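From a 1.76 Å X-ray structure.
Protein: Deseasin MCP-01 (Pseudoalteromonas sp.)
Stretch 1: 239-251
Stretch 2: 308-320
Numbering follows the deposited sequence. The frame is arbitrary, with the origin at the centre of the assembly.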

ATOM      1  N   GLN A 239      12.513   4.695  -1.221  1.00  5.89           N
ATOM      2  CA  GLN A 239      13.228   5.564  -2.144  1.00  4.93           C
ATOM      3  C   GLN A 239      14.174   6.449  -1.322  1.00  6.94           C
ATOM      4  O   GLN A 239      14.063   6.518  -0.095  1.00  6.27           O
ATOM      5  CB  GLN A 239      12.234   6.374  -2.995  1.00  4.28           C
ATOM      6  CG  GLN A 239      11.639   5.519  -4.132  1.00  5.57           C
ATOM      7  CD  GLN A 239      10.408   6.114  -4.787  1.00  7.95           C
ATOM      8  OE1 GLN A 239      10.450   7.196  -5.391  1.00 11.28           O
ATOM      9  NE2 GLN A 239       9.304   5.396  -4.693  1.00  5.99           N
ATOM     10  N   TRP A 240      15.131   7.079  -1.991  1.00  6.62           N
ATOM     11  CA  TRP A 240      16.106   7.925  -1.309  1.00  8.77           C
ATOM     12  C   TRP A 240      16.482   9.046  -2.265  1.00  7.87           C
ATOM     13  O   TRP A 240      15.939   9.132  -3.362  1.00  6.20           O
ATOM     14  CB  TRP A 240      17.348   7.116  -0.898  1.00  7.21           C
ATOM     15  CG  TRP A 240      18.125   6.590  -2.073  1.00  9.28           C
ATOM     16  CD1 TRP A 240      19.153   7.215  -2.729  1.00 10.30           C
ATOM     17  CD2 TRP A 240      17.912   5.347  -2.753  1.00 10.19           C
ATOM     18  NE1 TRP A 240      19.598   6.431  -3.771  1.00 13.11           N
ATOM     19  CE2 TRP A 240      18.854   5.278  -3.804  1.00 13.18           C
ATOM     20  CE3 TRP A 240      17.026   4.282  -2.570  1.00 10.93           C
ATOM     21  CZ2 TRP A 240      18.927   4.186  -4.669  1.00 13.59           C
ATOM     22  CZ3 TRP A 240      17.104   3.194  -3.436  1.00 11.72           C
ATOM     23  CH2 TRP A 240      18.048   3.158  -4.466  1.00 12.66           C
ATOM     24  N   GLY A 241      17.387   9.923  -1.848  1.00  7.29           N
ATOM     25  CA  GLY A 241      17.862  10.982  -2.727  1.00  8.08           C
ATOM     26  C   GLY A 241      18.823  11.893  -1.989  1.00  8.03           C
ATOM     27  O   GLY A 241      18.438  12.547  -1.029  1.00  9.11           O
ATOM     28  N   LEU A 242      20.076  11.936  -2.434  1.00  8.34           N
ATOM     29  CA  LEU A 242      21.099  12.733  -1.751  1.00 10.80           C
ATOM     30  C   LEU A 242      20.676  14.194  -1.558  1.00 10.73           C
ATOM     31  O   LEU A 242      20.950  14.797  -0.516  1.00 10.28           O
ATOM     32  CB  LEU A 242      22.436  12.653  -2.505  1.00 11.59           C
ATOM     33  CG  LEU A 242      23.581  13.520  -1.985  1.00 12.76           C
ATOM     34  CD1 LEU A 242      23.981  13.124  -0.567  1.00 11.35           C
ATOM     35  CD2 LEU A 242      24.773  13.409  -2.923  1.00 14.24           C
ATOM     36  N   THR A 243      19.990  14.754  -2.549  1.00  9.98           N
ATOM     37  CA  THR A 243      19.540  16.138  -2.455  1.00 10.45           C
ATOM     38  C   THR A 243      18.021  16.258  -2.333  1.00 10.03           C
ATOM     39  O   THR A 243      17.516  17.272  -1.840  1.00  9.64           O
ATOM     40  CB  THR A 243      20.033  16.987  -3.652  1.00 13.16           C
ATOM     41  OG1 THR A 243      19.433  16.517  -4.866  1.00 12.10           O
ATOM     42  CG2 THR A 243      21.560  16.914  -3.779  1.00 14.29           C
ATOM     43  N   SER A 244      17.298  15.225  -2.764  1.00  9.07           N
ATOM     44  CA  SER A 244      15.837  15.309  -2.846  1.00  7.46           C
ATOM     45  C   SER A 244      15.099  14.626  -1.689  1.00  7.79           C
ATOM     46  O   SER A 244      13.875  14.752  -1.566  1.00  8.40           O
ATOM     47  CB  SER A 244      15.340  14.753  -4.187  1.00  9.38           C
ATOM     48  OG  SER A 244      15.553  13.356  -4.266  1.00  9.24           O
ATOM     49  N   VAL A 245      15.827  13.893  -0.852  1.00  5.06           N
ATOM     50  CA  VAL A 245      15.247  13.332   0.368  1.00  7.23           C
ATOM     51  C   VAL A 245      16.097  13.788   1.556  1.00  8.01           C
ATOM     52  O   VAL A 245      17.323  13.842   1.463  1.00  6.49           O
ATOM     53  CB  VAL A 245      15.149  11.787   0.303  1.00  7.00           C
ATOM     54  CG1 VAL A 245      14.518  11.224   1.588  1.00  5.40           C
ATOM     55  CG2 VAL A 245      14.334  11.365  -0.919  1.00  5.10           C
ATOM     56  N   ASP A 246      15.453  14.113   2.672  1.00  6.36           N
ATOM     57  CA  ASP A 246      16.149  14.821   3.749  1.00  4.77           C
ATOM     58  C   ASP A 246      16.661  13.945   4.888  1.00  7.58           C
ATOM     59  O   ASP A 246      17.756  14.171   5.405  1.00  7.88           O
ATOM     60  CB  ASP A 246      15.234  15.914   4.309  1.00  6.32           C
ATOM     61  CG  ASP A 246      14.850  16.928   3.258  1.00  8.27           C
ATOM     62  OD1 ASP A 246      15.773  17.439   2.581  1.00  7.95           O
ATOM     63  OD2 ASP A 246      13.637  17.211   3.107  1.00  8.73           O
ATOM     64  N   MET A 247      15.860  12.967   5.295  1.00  5.48           N
ATOM     65  CA  MET A 247      16.185  12.146   6.461  1.00  7.33           C
ATOM     66  C   MET A 247      15.282  10.919   6.478  1.00  7.73           C
ATOM     67  O   MET A 247      14.417  10.781   5.622  1.00  6.40           O
ATOM     68  CB  MET A 247      16.000  12.950   7.752  1.00  7.36           C
ATOM     69  CG  MET A 247      14.562  13.437   7.960  1.00  7.01           C
ATOM     70  SD  MET A 247      14.361  14.363   9.501  1.00  8.15           S
ATOM     71  CE  MET A 247      14.669  13.084  10.719  1.00 12.21           C
ATOM     72  N   GLY A 248      15.474  10.042   7.458  1.00  5.18           N
ATOM     73  CA  GLY A 248      14.659   8.843   7.558  1.00  6.41           C
ATOM     74  C   GLY A 248      13.939   8.732   8.887  1.00  5.87           C
ATOM     75  O   GLY A 248      14.291   9.417   9.842  1.00  5.96           O
ATOM     76  N   ALA A 249      12.923   7.876   8.942  1.00  4.83           N
ATOM     77  CA  ALA A 249      12.203   7.581  10.179  1.00  4.27           C
ATOM     78  C   ALA A 249      11.558   6.199  10.037  1.00  5.39           C
ATOM     79  O   ALA A 249      11.416   5.694   8.921  1.00  5.54           O
ATOM     80  CB  ALA A 249      11.142   8.655  10.471  1.00  5.62           C
ATOM     81  N   PRO A 250      11.163   5.585  11.158  1.00  5.69           N
ATOM     82  CA  PRO A 250      10.606   4.229  11.098  1.00  5.07           C
ATOM     83  C   PRO A 250       9.366   4.100  10.200  1.00  4.88           C
ATOM     84  O   PRO A 250       8.358   4.805  10.390  1.00  5.93           O
ATOM     85  CB  PRO A 250      10.243   3.938  12.560  1.00  7.71           C
ATOM     86  CG  PRO A 250      11.212   4.756  13.338  1.00  5.92           C
ATOM     87  CD  PRO A 250      11.336   6.044  12.549  1.00  5.88           C
ATOM     88  N   GLY A 251       9.433   3.179   9.242  1.00  5.77           N
ATOM     89  CA  GLY A 251       8.300   2.928   8.365  1.00  5.40           C
ATOM     90  C   GLY A 251       8.060   1.461   8.041  1.00  5.97           C
ATOM     91  O   GLY A 251       7.108   1.135   7.338  1.00  6.73           O
ATOM     92  N   ALA A 308      23.190   3.769   6.806  1.00 10.18           N
ATOM     93  CA  ALA A 308      22.423   3.472   5.598  1.00  9.64           C
ATOM     94  C   ALA A 308      21.920   4.732   4.890  1.00 11.47           C
ATOM     95  O   ALA A 308      21.847   4.780   3.658  1.00 13.72           O
ATOM     96  CB  ALA A 308      21.252   2.546   5.928  1.00  9.81           C
ATOM     97  N   LEU A 309      21.573   5.752   5.667  1.00  9.28           N
ATOM     98  CA  LEU A 309      21.025   6.986   5.100  1.00  9.77           C
ATOM     99  C   LEU A 309      22.117   7.968   4.679  1.00  8.63           C
ATOM    100  O   LEU A 309      21.873   8.893   3.906  1.00  8.19           O
ATOM    101  CB  LEU A 309      20.060   7.647   6.089  1.00  9.83           C
ATOM    102  CG  LEU A 309      18.847   6.782   6.456  1.00  8.08           C
ATOM    103  CD1 LEU A 309      18.147   7.342   7.681  1.00  8.70           C
ATOM    104  CD2 LEU A 309      17.881   6.654   5.288  1.00 10.32           C
ATOM    105  N   ASN A 310      23.327   7.754   5.184  1.00 11.16           N
ATOM    106  CA  ASN A 310      24.458   8.596   4.816  1.00 12.26           C
ATOM    107  C   ASN A 310      24.772   8.504   3.328  1.00 12.11           C
ATOM    108  O   ASN A 310      24.978   7.414   2.795  1.00 14.76           O
ATOM    109  CB  ASN A 310      25.694   8.212   5.633  1.00 14.07           C
ATOM    110  CG  ASN A 310      26.902   9.069   5.295  1.00 19.79           C
ATOM    111  OD1 ASN A 310      27.782   8.656   4.541  1.00 26.84           O
ATOM    112  ND2 ASN A 310      26.938  10.273   5.841  1.00 19.90           N
ATOM    113  N   GLY A 311      24.812   9.653   2.663  1.00 10.62           N
ATOM    114  CA  GLY A 311      25.085   9.700   1.239  1.00 11.07           C
ATOM    115  C   GLY A 311      23.847   9.437   0.399  1.00 13.16           C
ATOM    116  O   GLY A 311      23.888   9.523  -0.830  1.00 13.64           O
ATOM    117  N   LYS A 312      22.737   9.123   1.061  1.00  8.09           N
ATOM    118  CA  LYS A 312      21.492   8.841   0.349  1.00  8.82           C
ATOM    119  C   LYS A 312      20.369   9.811   0.734  1.00  8.64           C
ATOM    120  O   LYS A 312      19.241   9.678   0.270  1.00  8.96           O
ATOM    121  CB  LYS A 312      21.053   7.398   0.594  1.00 10.58           C
ATOM    122  CG  LYS A 312      22.056   6.366   0.084  1.00 12.98           C
ATOM    123  CD  LYS A 312      21.620   4.970   0.464  1.00 17.32           C
ATOM    124  CE  LYS A 312      22.637   3.930   0.002  1.00 29.65           C
ATOM    125  NZ  LYS A 312      22.679   3.827  -1.479  1.00 39.32           N
ATOM    126  N   THR A 313      20.693  10.772   1.594  1.00  7.36           N
ATOM    127  CA  THR A 313      19.761  11.800   2.043  1.00  7.72           C
ATOM    128  C   THR A 313      20.588  13.026   2.376  1.00 11.08           C
ATOM    129  O   THR A 313      21.810  12.926   2.505  1.00 10.05           O
ATOM    130  CB  THR A 313      18.994  11.379   3.315  1.00  9.13           C
ATOM    131  OG1 THR A 313      19.914  11.033   4.362  1.00  7.79           O
ATOM    132  CG2 THR A 313      18.062  10.196   3.041  1.00  8.60           C
ATOM    133  N   VAL A 314      19.950  14.183   2.530  1.00  7.26           N
ATOM    134  CA  VAL A 314      20.725  15.383   2.843  1.00  7.35           C
ATOM    135  C   VAL A 314      21.413  15.229   4.202  1.00  9.41           C
ATOM    136  O   VAL A 314      22.628  15.410   4.319  1.00  9.45           O
ATOM    137  CB  VAL A 314      19.857  16.671   2.838  1.00  7.99           C
ATOM    138  CG1 VAL A 314      20.665  17.874   3.340  1.00  9.51           C
ATOM    139  CG2 VAL A 314      19.311  16.952   1.440  1.00 12.73           C
ATOM    140  N   ALA A 315      20.640  14.883   5.225  1.00  7.84           N
ATOM    141  CA  ALA A 315      21.147  14.881   6.596  1.00 11.25           C
ATOM    142  C   ALA A 315      21.827  13.582   6.999  1.00 10.21           C
ATOM    143  O   ALA A 315      22.662  13.576   7.904  1.00 11.19           O
ATOM    144  CB  ALA A 315      20.022  15.213   7.588  1.00  8.45           C
ATOM    145  N   GLY A 316      21.462  12.483   6.343  1.00  7.88           N
ATOM    146  CA  GLY A 316      22.001  11.180   6.694  1.00  9.33           C
ATOM    147  C   GLY A 316      21.637  10.751   8.105  1.00 10.94           C
ATOM    148  O   GLY A 316      22.350   9.965   8.728  1.00 10.13           O
ATOM    149  N   THR A 317      20.523  11.266   8.618  1.00  8.33           N
ATOM    150  CA  THR A 317      20.099  10.931   9.966  1.00  7.17           C
ATOM    151  C   THR A 317      18.737  10.244  10.004  1.00  7.81           C
ATOM    152  O   THR A 317      17.928  10.378   9.085  1.00  6.92           O
ATOM    153  CB  THR A 317      19.998  12.183  10.842  1.00  8.33           C
ATOM    154  OG1 THR A 317      19.076  13.095  10.232  1.00  8.47           O
ATOM    155  CG2 THR A 317      21.364  12.859  10.987  1.00  9.30           C
ATOM    156  N   ARG A 318      18.508   9.518  11.088  1.00  6.93           N
ATOM    157  CA  ARG A 318      17.228   8.902  11.374  1.00  6.40           C
ATOM    158  C   ARG A 318      16.611   9.650  12.548  1.00  8.77           C
ATOM    159  O   ARG A 318      17.289   9.925  13.533  1.00  7.75           O
ATOM    160  CB  ARG A 318      17.420   7.418  11.718  1.00  6.71           C
ATOM    161  CG  ARG A 318      16.116   6.637  11.878  1.00  7.03           C
ATOM    162  CD  ARG A 318      15.683   6.516  13.334  1.00  7.70           C
ATOM    163  NE  ARG A 318      16.662   5.748  14.107  1.00  7.42           N
ATOM    164  CZ  ARG A 318      17.332   6.216  15.155  1.00 12.21           C
ATOM    165  NH1 ARG A 318      17.118   7.455  15.592  1.00  7.42           N
ATOM    166  NH2 ARG A 318      18.210   5.434  15.777  1.00 10.10           N
ATOM    167  N   LEU A 319      15.325   9.979  12.424  1.00  7.32           N
ATOM    168  CA  LEU A 319      14.603  10.774  13.424  1.00  7.29           C
ATOM    169  C   LEU A 319      14.901  10.392  14.872  1.00  7.19           C
ATOM    170  O   LEU A 319      14.869   9.219  15.241  1.00  5.89           O
ATOM    171  CB  LEU A 319      13.097  10.661  13.182  1.00  6.54           C
ATOM    172  CG  LEU A 319      12.159  11.402  14.137  1.00  5.66           C
ATOM    173  CD1 LEU A 319      12.301  12.911  14.000  1.00  6.16           C
ATOM    174  CD2 LEU A 319      10.721  10.952  13.876  1.00  5.77           C
ATOM    175  N   ASN A 320      15.170  11.398  15.698  1.00  6.18           N
ATOM    176  CA  ASN A 320      15.249  11.188  17.131  1.00  7.24           C
ATOM    177  C   ASN A 320      14.522  12.319  17.838  1.00  5.29           C
ATOM    178  O   ASN A 320      15.020  13.440  17.902  1.00  6.33           O
ATOM    179  CB  ASN A 320      16.701  11.113  17.607  1.00  8.06           C
ATOM    180  CG  ASN A 320      16.797  10.684  19.055  1.00  8.21           C
ATOM    181  OD1 ASN A 320      16.151  11.266  19.929  1.00  6.70           O
ATOM    182  ND2 ASN A 320      17.572   9.633  19.314  1.00  9.06           N
TER

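Two segments far apart in sequence can be joined by hydrogen bonds that all run between main chains, while the side chains fill and shield the seam. These stretches of deseasin MCP-01, which bury 770 Å² between them, illustrate the principle. All five hydrogen bonds that cross the contact are backbone to backbone. Gly241 N donates to Lys312 O (2.8 Å), Val314 N to Val245 O (2.9 Å) and Ala315 N to Asp246 O (3.0 Å). Farther along, Gly248 uses both its polar atoms: its N donates to Thr317 O (3.0 Å) and its O accepts from Leu319 N (2.8 Å), forming a single beta bridge with Arg318.

Glycine suits that bridge because Leu309 occupies the space a CB would need. A CB on Gly248 would point toward the other stretch and come within 2.7 Å of Leu309 CD1. With no side chain there, Leu309, in its m,t rotamer, can lay CD1 3.8 Å from Gly248 CA. Gly241 is confined from within its own stretch, where a CB would run into Ser244 OG.

Thr313 shows how a side chain can serve a contact without bonding across it. In the p rotamer its OG1 turns back to its own loop, donating to Leu309 O (2.9 Å) and accepting from Gly316 N (2.9 Å). The hydroxyl thus ties the turn together, while the methyl CG2 is left to pack 4.0 Å from Val245 CG1. Thr313 CA, meanwhile, makes CA-H...O contacts with Gly241 O (3.4 Å) and Val245 O (3.2 Å).

At one end, Trp240 adopts chi1 p and chi2 near 90°, and the CA-to-CB bond of Lys312 points away overall. Even so, Lys312 CB lies 3.8 Å from Trp240 CD1. The lysine chain then runs extended through chi2 and chi3, both t, before chi4 turns to m; its NZ sits over the face of the indole, 4.8 Å from the centroid of the five-membered ring of Trp240, in a cation-pi interaction. Nearby, the t,p rotamer of Leu242 brings CD1 to 3.6 Å from Gly311 O, although its CA-to-CB bond points sideways.

At the other end the side-chain contacts of Met247, Ala249 and Leu319 are apolar. Met247, p then t then m, reaches along the seam until its CE is 3.8 Å from Leu319 CB. That same CB lies 3.9 Å from Ala249 CB, so a long flexible side chain and a short one pack against one leucine. Arg318 points its CA-to-CB bond away; its NH1 donates to Leu319 O (2.9 Å), and its guanidinium has further partners elsewhere in the structure, which suits a charged group in a buried setting.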